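Local atomic coordinates of pectate lyase II (Xanthomonas campestris pv. campestris, PDB entry 2QY1), a protein that probably cleaves pectate, the polygalacturonate of plant cell walls, by beta-elimination. Residues F47-I52 with G81-F86; P62-Q67 with L106-E111. The protein carries 2 engineered substitutions. All coordinates share one frame; numbering follows the deposited sequence.

Interaction 1: F47-I52 with G81-F86; sequences FDFGTI and GSAANF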
loop_
_atom_site.group_PDB
_atom_site.type_symbol
_atom_site.label_atom_id
_atom_site.label_comp_id
_atom_site.label_asym_id
_atom_site.label_seq_id
_atom_site.Cartn_x
_atom_site.Cartn_y
_atom_site.Cartn_z
ATOM N N PHE A 47 -6.942 -9.752 -17.799
ATOM C CA PHE A 47 -8.307 -9.899 -17.302
ATOM C C PHE A 47 -9.195 -8.753 -17.780
ATOM O O PHE A 47 -8.850 -7.579 -17.630
ATOM C CB PHE A 47 -8.333 -9.991 -15.771
ATOM C CG PHE A 47 -9.697 -10.285 -15.209
ATOM C CD1 PHE A 47 -10.534 -9.248 -14.798
ATOM C CD2 PHE A 47 -10.149 -11.598 -15.098
ATOM C CE1 PHE A 47 -11.802 -9.515 -14.281
ATOM C CE2 PHE A 47 -11.416 -11.878 -14.579
ATOM C CZ PHE A 47 -12.242 -10.830 -14.171
ATOM N N ASP A 48 -10.336 -9.110 -18.361
ATOM C CA ASP A 48 -11.326 -8.132 -18.796
ATOM C C ASP A 48 -12.265 -7.852 -17.630
ATOM O O ASP A 48 -13.071 -8.706 -17.257
ATOM C CB ASP A 48 -12.104 -8.663 -20.009
ATOM C CG ASP A 48 -13.145 -7.674 -20.530
ATOM O OD1 ASP A 48 -13.200 -6.523 -20.048
ATOM O OD2 ASP A 48 -13.910 -8.059 -21.439
ATOM N N PHE A 49 -12.149 -6.655 -17.057
ATOM C CA PHE A 49 -12.954 -6.272 -15.896
ATOM C C PHE A 49 -14.436 -6.094 -16.232
ATOM O O PHE A 49 -15.291 -6.156 -15.344
ATOM C CB PHE A 49 -12.385 -5.014 -15.231
ATOM C CG PHE A 49 -11.033 -5.225 -14.607
ATOM C CD1 PHE A 49 -10.903 -5.948 -13.421
ATOM C CD2 PHE A 49 -9.889 -4.707 -15.206
ATOM C CE1 PHE A 49 -9.649 -6.153 -12.845
ATOM C CE2 PHE A 49 -8.632 -4.902 -14.635
ATOM C CZ PHE A 49 -8.513 -5.627 -13.450
ATOM N N GLY A 50 -14.730 -5.897 -17.516
ATOM C CA GLY A 50 -16.106 -5.828 -18.009
ATOM C C GLY A 50 -16.897 -7.110 -17.810
ATOM O O GLY A 50 -18.131 -7.097 -17.869
ATOM N N THR A 51 -16.193 -8.217 -17.573
ATOM C CA THR A 51 -16.831 -9.509 -17.302
ATOM C C THR A 51 -17.497 -9.554 -15.922
ATOM O O THR A 51 -18.294 -10.452 -15.643
ATOM C CB THR A 51 -15.840 -10.689 -17.429
ATOM O OG1 THR A 51 -14.784 -10.542 -16.471
ATOM C CG2 THR A 51 -15.251 -10.752 -18.835
ATOM N N ILE A 52 -17.154 -8.594 -15.064
ATOM C CA ILE A 52 -17.799 -8.449 -13.757
ATOM C C ILE A 52 -18.989 -7.490 -13.887
ATOM O O ILE A 52 -18.829 -6.265 -13.884
ATOM C CB ILE A 52 -16.800 -7.984 -12.661
ATOM C CG1 ILE A 52 -15.626 -8.968 -12.554
ATOM C CG2 ILE A 52 -17.502 -7.838 -11.307
ATOM C CD1 ILE A 52 -14.401 -8.419 -11.822
ATOM N N GLY A 81 -0.128 -3.502 -20.266
ATOM C CA GLY A 81 -1.470 -3.884 -20.684
ATOM C C GLY A 81 -2.048 -5.056 -19.916
ATOM O O GLY A 81 -3.218 -5.399 -20.104
ATOM N N SER A 82 -1.237 -5.675 -19.057
ATOM C CA SER A 82 -1.690 -6.809 -18.247
ATOM C C SER A 82 -2.642 -6.360 -17.147
ATOM O O SER A 82 -2.543 -5.239 -16.644
ATOM C CB SER A 82 -0.506 -7.572 -17.638
ATOM O OG SER A 82 0.164 -6.800 -16.654
ATOM N N ALA A 83 -3.565 -7.244 -16.783
ATOM C CA ALA A 83 -4.516 -6.984 -15.713
ATOM C C ALA A 83 -4.826 -8.280 -14.975
ATOM O O ALA A 83 -4.969 -9.341 -15.597
ATOM C CB ALA A 83 -5.788 -6.364 -16.269
ATOM N N ALA A 84 -4.930 -8.177 -13.650
ATOM C CA ALA A 84 -5.158 -9.321 -12.774
ATOM C C ALA A 84 -6.438 -9.169 -11.962
ATOM O O ALA A 84 -6.721 -8.093 -11.436
ATOM C CB ALA A 84 -3.972 -9.496 -11.829
ATOM N N ASN A 85 -7.198 -10.258 -11.874
ATOM C CA ASN A 85 -8.315 -10.378 -10.941
ATOM C C ASN A 85 -7.921 -11.321 -9.800
ATOM O O ASN A 85 -8.725 -12.123 -9.316
ATOM C CB ASN A 85 -9.570 -10.872 -11.667
ATOM C CG ASN A 85 -10.833 -10.748 -10.823
ATOM O OD1 ASN A 85 -11.136 -9.684 -10.271
ATOM N ND2 ASN A 85 -11.576 -11.837 -10.724
ATOM N N PHE A 86 -6.660 -11.219 -9.391
ATOM C CA PHE A 86 -6.138 -11.959 -8.245
ATOM C C PHE A 86 -5.185 -11.069 -7.457
ATOM O O PHE A 86 -4.568 -10.163 -8.020
ATOM C CB PHE A 86 -5.441 -13.261 -8.681
ATOM C CG PHE A 86 -4.282 -13.058 -9.626
ATOM C CD1 PHE A 86 -3.004 -12.790 -9.140
ATOM C CD2 PHE A 86 -4.467 -13.149 -11.005
ATOM C CE1 PHE A 86 -1.932 -12.607 -10.012
ATOM C CE2 PHE A 86 -3.401 -12.970 -11.885
ATOM C CZ PHE A 86 -2.132 -12.697 -11.388
#
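F47, N85 and A83 bury the most surface here. With CG anti to its backbone N (chi1 -174°), F47 lays its ring beneath N85, whose CB sits 3.4 Å from the ring centroid of F47, 3° off the ring normal: a CH-pi contact placed almost exactly over the centre. The amide of N85 continues across the same face toward CZ, its plane only 16° from that of the ring, so the two flat groups are stacked. The tip of I52, CD1, reaches toward the end of the N85 side chain, tip to tip. Both segments are loops on the parallel beta-helix of pectate lyases: 81-86 lies in the loop between strands 74-78 and 87-91, whereas residues 47-52 belong to the longer excursion after strand 39-43. The backbones meet once, F47 N donating to A83 O over 3.0 Å; the donor stands above the carbonyl plane, and the same oxygen also accepts from the hydroxyl of Y43. A83 CB lies 3.6 Å from F49 CE2, meeting that ring obliquely, while A84 O comes to the ring's edge, 3.7 Å from F49 CZ. F47 CD1 covers one face of F49 near its rim, and F137 packs edge-to-face with F49.

Interaction 2: P62-Q67 with L106-E111; sequences PAKTVQ and LLQGGE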
loop_
_atom_site.group_PDB
_atom_site.type_symbol
_atom_site.label_atom_id
_atom_site.label_comp_id
_atom_site.label_asym_id
_atom_site.label_seq_id
_atom_site.Cartn_x
_atom_site.Cartn_y
_atom_site.Cartn_z
ATOM N N PRO A 62 -14.926 -17.049 -3.208
ATOM C CA PRO A 62 -13.604 -17.251 -2.606
ATOM C C PRO A 62 -12.524 -16.373 -3.230
ATOM O O PRO A 62 -12.585 -16.057 -4.427
ATOM C CB PRO A 62 -13.305 -18.734 -2.870
ATOM C CG PRO A 62 -14.210 -19.132 -3.974
ATOM C CD PRO A 62 -15.434 -18.279 -3.848
ATOM N N ALA A 63 -11.546 -15.987 -2.413
ATOM C CA ALA A 63 -10.422 -15.176 -2.868
ATOM C C ALA A 63 -9.548 -15.935 -3.864
ATOM O O ALA A 63 -9.453 -17.163 -3.812
ATOM C CB ALA A 63 -9.587 -14.720 -1.677
ATOM N N LYS A 64 -8.931 -15.186 -4.775
ATOM C CA LYS A 64 -7.912 -15.705 -5.685
ATOM C C LYS A 64 -6.619 -14.962 -5.362
ATOM O O LYS A 64 -6.503 -13.760 -5.629
ATOM C CB LYS A 64 -8.318 -15.469 -7.144
ATOM C CG LYS A 64 -9.478 -16.343 -7.633
ATOM C CD LYS A 64 -10.352 -15.627 -8.673
ATOM C CE LYS A 64 -9.626 -15.368 -9.985
ATOM N NZ LYS A 64 -10.496 -14.679 -10.998
ATOM N N THR A 65 -5.663 -15.670 -4.765
ATOM C CA THR A 65 -4.476 -15.032 -4.197
ATOM C C THR A 65 -3.206 -15.847 -4.440
ATOM O O THR A 65 -3.124 -17.022 -4.060
ATOM C CB THR A 65 -4.666 -14.781 -2.675
ATOM O OG1 THR A 65 -5.879 -14.049 -2.465
ATOM C CG2 THR A 65 -3.490 -13.991 -2.074
ATOM N N VAL A 66 -2.229 -15.217 -5.085
ATOM C CA VAL A 66 -0.911 -15.813 -5.276
ATOM C C VAL A 66 -0.100 -15.644 -3.988
ATOM O O VAL A 66 -0.083 -14.564 -3.393
ATOM C CB VAL A 66 -0.171 -15.175 -6.478
ATOM C CG1 VAL A 66 1.245 -15.713 -6.597
ATOM C CG2 VAL A 66 -0.927 -15.436 -7.768
ATOM N N GLN A 67 0.564 -16.713 -3.556
ATOM C CA GLN A 67 1.329 -16.685 -2.308
ATOM C C GLN A 67 2.823 -16.857 -2.559
ATOM O O GLN A 67 3.244 -17.846 -3.169
ATOM C CB GLN A 67 0.863 -17.796 -1.366
ATOM C CG GLN A 67 -0.603 -18.186 -1.489
ATOM C CD GLN A 67 -1.404 -17.832 -0.262
ATOM O OE1 GLN A 67 -1.822 -16.691 -0.077
ATOM N NE2 GLN A 67 -1.632 -18.820 0.585
ATOM N N LEU A 106 -11.095 -5.249 -8.474
ATOM C CA LEU A 106 -12.376 -5.885 -8.156
ATOM C C LEU A 106 -12.258 -7.351 -7.728
ATOM O O LEU A 106 -12.912 -8.238 -8.294
ATOM C CB LEU A 106 -13.349 -5.726 -9.331
ATOM C CG LEU A 106 -13.804 -4.294 -9.636
ATOM C CD1 LEU A 106 -14.312 -4.190 -11.070
ATOM C CD2 LEU A 106 -14.873 -3.841 -8.641
ATOM N N LEU A 107 -11.428 -7.586 -6.716
ATOM C CA LEU A 107 -11.115 -8.941 -6.263
ATOM C C LEU A 107 -12.263 -9.614 -5.521
ATOM O O LEU A 107 -13.042 -8.959 -4.828
ATOM C CB LEU A 107 -9.869 -8.939 -5.374
ATOM C CG LEU A 107 -8.565 -8.388 -5.949
ATOM C CD1 LEU A 107 -7.468 -8.503 -4.916
ATOM C CD2 LEU A 107 -8.173 -9.117 -7.219
ATOM N N GLN A 108 -12.341 -10.930 -5.688
ATOM C CA GLN A 108 -13.258 -11.790 -4.952
ATOM C C GLN A 108 -12.746 -11.980 -3.526
ATOM O O GLN A 108 -11.539 -11.906 -3.279
ATOM C CB GLN A 108 -13.357 -13.162 -5.638
ATOM C CG GLN A 108 -13.805 -13.116 -7.104
ATOM C CD GLN A 108 -13.845 -14.482 -7.787
ATOM O OE1 GLN A 108 -14.196 -14.575 -8.966
ATOM N NE2 GLN A 108 -13.501 -15.540 -7.057
ATOM N N GLY A 109 -13.660 -12.231 -2.593
ATOM C CA GLY A 109 -13.268 -12.656 -1.252
ATOM C C GLY A 109 -13.778 -11.803 -0.110
ATOM O O GLY A 109 -13.781 -12.249 1.037
ATOM N N GLY A 110 -14.195 -10.576 -0.416
ATOM C CA GLY A 110 -14.698 -9.654 0.602
ATOM C C GLY A 110 -13.600 -9.287 1.576
ATOM O O GLY A 110 -12.606 -8.677 1.191
ATOM N N GLU A 111 -13.767 -9.688 2.834
ATOM C CA GLU A 111 -12.742 -9.459 3.852
ATOM C C GLU A 111 -11.420 -10.159 3.498
ATOM O O GLU A 111 -10.353 -9.756 3.956
ATOM C CB GLU A 111 -13.243 -9.902 5.230
ATOM C CG GLU A 111 -12.545 -9.193 6.378
ATOM C CD GLU A 111 -13.225 -9.394 7.721
ATOM O OE1 GLU A 111 -14.143 -10.233 7.828
ATOM O OE2 GLU A 111 -12.830 -8.701 8.681
HETATM O O HOH W 1 -9.106 -12.407 -4.512
#
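Q108 leaves its backbone with CG anti to the carbonyl carbon (chi1 -57°) and is fully extended beyond it, which carries the amide alongside P62 and up to K64. K64 starts in the same way but bends at chi2 and again at chi3 (67°), so that its aliphatic middle crosses the Q108 amide obliquely, K64 CD lying 3.5 Å from Q108 NE2. That nitrogen donates to P62 O over 2.8 Å with an N-H...O angle of 153°; the acceptor lies in the plane of the amide, and the donor approaches nearly along the C=O axis. In the parallel beta-helix expected of this family, 62-64 is the lead-in to strand 65-69, while residues 106-111 belong to the loop that joins strand 97-105 to strand 116-119. The nearest pair of CA atoms is A63 CA and G109 CA, 4.1 Å apart, a spacing made possible by the absence of a side chain on G109. Next to it, A63 CA makes a CA-H...O contact of 3.5 Å with Q108 O. A water oxygen 2.8 Å from Q108 O can donate to it, though it has more acceptors in reach than protons; this water accepts a hydrogen bond from K64 N, linking the two backbones where they do not bond directly.

How the interactions relate
The centres of interactions 1 and 2 lie about 13 Å apart, on the same side of the chain's centre, and their segments alternate along the sequence: 47-52, 62-67, 81-86, 106-111. Residues 81-86 and 106-111 lie in loops leading to strands 87-91 and 116-119, and 62-67 enters strand 65-69; strands 65-69, 87-91 and 116-119 follow one another in a four-stranded parallel sheet. The contacts thus tie together connections from successive turns of the beta-helix. They also touch directly: K64 of interaction 2 packs on N85 of interaction 1, F86 CB lies 3.3 Å from K64 O, and L107 CD2 comes within 3.4 Å of F86 N. Segment 81-86 thus touches both segments of interaction 2, through N85 and F86.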